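Transglutaminase elicitor (Phytophthora sojae, PDB 3TW5) catalyses transglutaminase crosslinking of protein glutamine and lysine side chains and probably acts as a pathogen-associated molecular pattern that elicits plant defence. Local coordinates at residues Y304-E309 and G319-G324. The protein carries 1 engineered substitution. Residues are numbered along the deposited sequence; the frame is centred on the assembly and turned at random.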
loop_
_atom_site.group_PDB
_atom_site.type_symbol
_atom_site.label_atom_id
_atom_site.label_comp_id
_atom_site.label_asym_id
_atom_site.label_seq_id
_atom_site.Cartn_x
_atom_site.Cartn_y
_atom_site.Cartn_z
ATOM N N TYR A 304 -7.768 1.263 -16.057
ATOM C CA TYR A 304 -9.142 1.085 -15.615
ATOM C C TYR A 304 -10.081 1.772 -16.587
ATOM O O TYR A 304 -9.815 2.883 -17.048
ATOM C CB TYR A 304 -9.337 1.622 -14.194
ATOM C CG TYR A 304 -8.469 0.933 -13.170
ATOM C CD1 TYR A 304 -8.735 -0.378 -12.772
ATOM C CD2 TYR A 304 -7.373 1.585 -12.608
ATOM C CE1 TYR A 304 -7.934 -1.020 -11.835
ATOM C CE2 TYR A 304 -6.565 0.951 -11.667
ATOM C CZ TYR A 304 -6.853 -0.350 -11.287
ATOM O OH TYR A 304 -6.061 -0.984 -10.358
ATOM N N TYR A 305 -11.178 1.092 -16.893
ATOM C CA TYR A 305 -12.132 1.549 -17.889
ATOM C C TYR A 305 -13.491 1.678 -17.226
ATOM O O TYR A 305 -13.980 0.732 -16.601
ATOM C CB TYR A 305 -12.189 0.565 -19.065
ATOM C CG TYR A 305 -10.830 0.061 -19.504
ATOM C CD1 TYR A 305 -10.096 0.732 -20.484
ATOM C CD2 TYR A 305 -10.269 -1.079 -18.924
ATOM C CE1 TYR A 305 -8.843 0.275 -20.881
ATOM C CE2 TYR A 305 -9.018 -1.543 -19.311
ATOM C CZ TYR A 305 -8.310 -0.862 -20.290
ATOM O OH TYR A 305 -7.070 -1.326 -20.672
ATOM N N TYR A 306 -14.096 2.852 -17.358
ATOM C CA TYR A 306 -15.378 3.118 -16.730
ATOM C C TYR A 306 -16.172 4.215 -17.426
ATOM O O TYR A 306 -15.606 5.103 -18.068
ATOM C CB TYR A 306 -15.197 3.448 -15.239
ATOM C CG TYR A 306 -14.089 4.432 -14.915
ATOM C CD1 TYR A 306 -12.787 3.994 -14.671
ATOM C CD2 TYR A 306 -14.349 5.800 -14.832
ATOM C CE1 TYR A 306 -11.768 4.894 -14.367
ATOM C CE2 TYR A 306 -13.338 6.709 -14.524
ATOM C CZ TYR A 306 -12.051 6.248 -14.294
ATOM O OH TYR A 306 -11.054 7.144 -13.991
ATOM N N LEU A 307 -17.492 4.123 -17.307
ATOM C CA LEU A 307 -18.390 5.185 -17.732
ATOM C C LEU A 307 -18.672 6.072 -16.534
ATOM O O LEU A 307 -19.076 5.580 -15.483
ATOM C CB LEU A 307 -19.714 4.608 -18.249
ATOM C CG LEU A 307 -19.776 3.797 -19.547
ATOM C CD1 LEU A 307 -21.141 3.134 -19.673
ATOM C CD2 LEU A 307 -19.483 4.671 -20.765
ATOM N N LEU A 308 -18.450 7.370 -16.685
ATOM C CA LEU A 308 -18.843 8.328 -15.658
ATOM C C LEU A 308 -20.197 8.936 -16.005
ATOM O O LEU A 308 -20.455 9.273 -17.165
ATOM C CB LEU A 308 -17.790 9.426 -15.493
ATOM C CG LEU A 308 -16.454 9.061 -14.839
ATOM C CD1 LEU A 308 -15.558 10.287 -14.763
ATOM C CD2 LEU A 308 -16.653 8.462 -13.454
ATOM N N GLU A 309 -21.061 9.060 -15.002
ATOM C CA GLU A 309 -22.376 9.664 -15.192
ATOM C C GLU A 309 -22.342 11.146 -14.848
ATOM O O GLU A 309 -21.904 11.533 -13.762
ATOM C CB GLU A 309 -23.428 8.949 -14.350
ATOM C CG GLU A 309 -23.668 7.511 -14.756
ATOM C CD GLU A 309 -24.254 6.678 -13.635
ATOM O OE1 GLU A 309 -24.659 7.256 -12.608
ATOM O OE2 GLU A 309 -24.310 5.441 -13.779
ATOM N N GLY A 319 -21.266 6.323 -11.808
ATOM C CA GLY A 319 -20.387 5.615 -12.726
ATOM C C GLY A 319 -20.664 4.129 -12.805
ATOM O O GLY A 319 -21.444 3.591 -12.014
ATOM N N GLU A 320 -20.026 3.475 -13.775
ATOM C CA GLU A 320 -20.109 2.026 -13.961
ATOM C C GLU A 320 -18.789 1.497 -14.511
ATOM O O GLU A 320 -18.218 2.094 -15.420
ATOM C CB GLU A 320 -21.241 1.663 -14.929
ATOM C CG GLU A 320 -22.657 1.752 -14.354
ATOM C CD GLU A 320 -22.967 0.671 -13.323
ATOM O OE1 GLU A 320 -22.300 -0.387 -13.330
ATOM O OE2 GLU A 320 -23.891 0.881 -12.510
ATOM N N TRP A 321 -18.308 0.384 -13.961
ATOM C CA TRP A 321 -17.099 -0.267 -14.468
ATOM C C TRP A 321 -17.387 -1.012 -15.773
ATOM O O TRP A 321 -18.443 -1.629 -15.922
ATOM C CB TRP A 321 -16.539 -1.254 -13.441
ATOM C CG TRP A 321 -16.097 -0.655 -12.136
ATOM C CD1 TRP A 321 -16.736 -0.752 -10.936
ATOM C CD2 TRP A 321 -14.908 0.108 -11.896
ATOM N NE1 TRP A 321 -16.025 -0.095 -9.964
ATOM C CE2 TRP A 321 -14.899 0.446 -10.526
ATOM C CE3 TRP A 321 -13.852 0.545 -12.706
ATOM C CZ2 TRP A 321 -13.876 1.201 -9.946
ATOM C CZ3 TRP A 321 -12.833 1.298 -12.127
ATOM C CH2 TRP A 321 -12.855 1.617 -10.761
ATOM N N VAL A 322 -16.446 -0.952 -16.714
ATOM C CA VAL A 322 -16.570 -1.655 -17.999
ATOM C C VAL A 322 -15.269 -2.377 -18.373
ATOM O O VAL A 322 -14.274 -2.280 -17.653
ATOM C CB VAL A 322 -16.994 -0.704 -19.161
ATOM C CG1 VAL A 322 -18.359 -0.073 -18.894
ATOM C CG2 VAL A 322 -15.939 0.369 -19.416
ATOM N N TYR A 323 -15.293 -3.097 -19.497
ATOM C CA TYR A 323 -14.108 -3.759 -20.072
ATOM C C TYR A 323 -13.295 -4.612 -19.092
ATOM O O TYR A 323 -12.056 -4.587 -19.111
ATOM C CB TYR A 323 -13.177 -2.744 -20.763
ATOM C CG TYR A 323 -13.585 -2.318 -22.158
ATOM C CD1 TYR A 323 -14.277 -3.184 -23.007
ATOM C CD2 TYR A 323 -13.242 -1.054 -22.644
ATOM C CE1 TYR A 323 -14.646 -2.789 -24.296
ATOM C CE2 TYR A 323 -13.601 -0.649 -23.930
ATOM C CZ TYR A 323 -14.303 -1.523 -24.751
ATOM O OH TYR A 323 -14.661 -1.136 -26.025
ATOM N N GLY A 324 -13.980 -5.365 -18.239
ATOM C CA GLY A 324 -13.295 -6.281 -17.333
ATOM C C GLY A 324 -12.620 -5.627 -16.139
ATOM O O GLY A 324 -11.977 -6.312 -15.341
#
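Tyr306 and Trp321 face each other as a non-hydrogen-bonded pair in an antiparallel beta hairpin, made by strands 299-310 and 316-321; the segment axes run at 157°. Leu307 and Glu320 form the next, hydrogen-bonded pair: Leu307 N bonds Glu320 O and Glu320 N bonds Leu307 O, each at 2.9 Å. Tyr306 CG lies between the backbone N and the carbonyl carbon (chi1 46°), and on this face the Trp321 indole lies alongside the Tyr306 phenol and points the same way, Trp321 CZ3 filling the notch between Tyr306 CD1, at 3.7 Å, and Tyr304 CB, at 4.1 Å. The ring planes are steeply inclined, and helix 202-215 packs over this side through Pro202, while Trp321 stacks on His329. Gly319, which has no side chain, pairs with Leu308. On the other face, Val322 CG1 meets Leu307 CG crosswise at 4.2 Å, and both residues touch Phe255 of helix 248-256. Beyond Val322 the chain turns, and Tyr323 sets its ring edge toward the face of Tyr305 in a T-shaped pair, planes at 85°. Tyr323 CB sits 3.8 Å from Tyr305 CD2. Val322 N bonds Tyr305 O at 3.0 Å, from above the carbonyl plane.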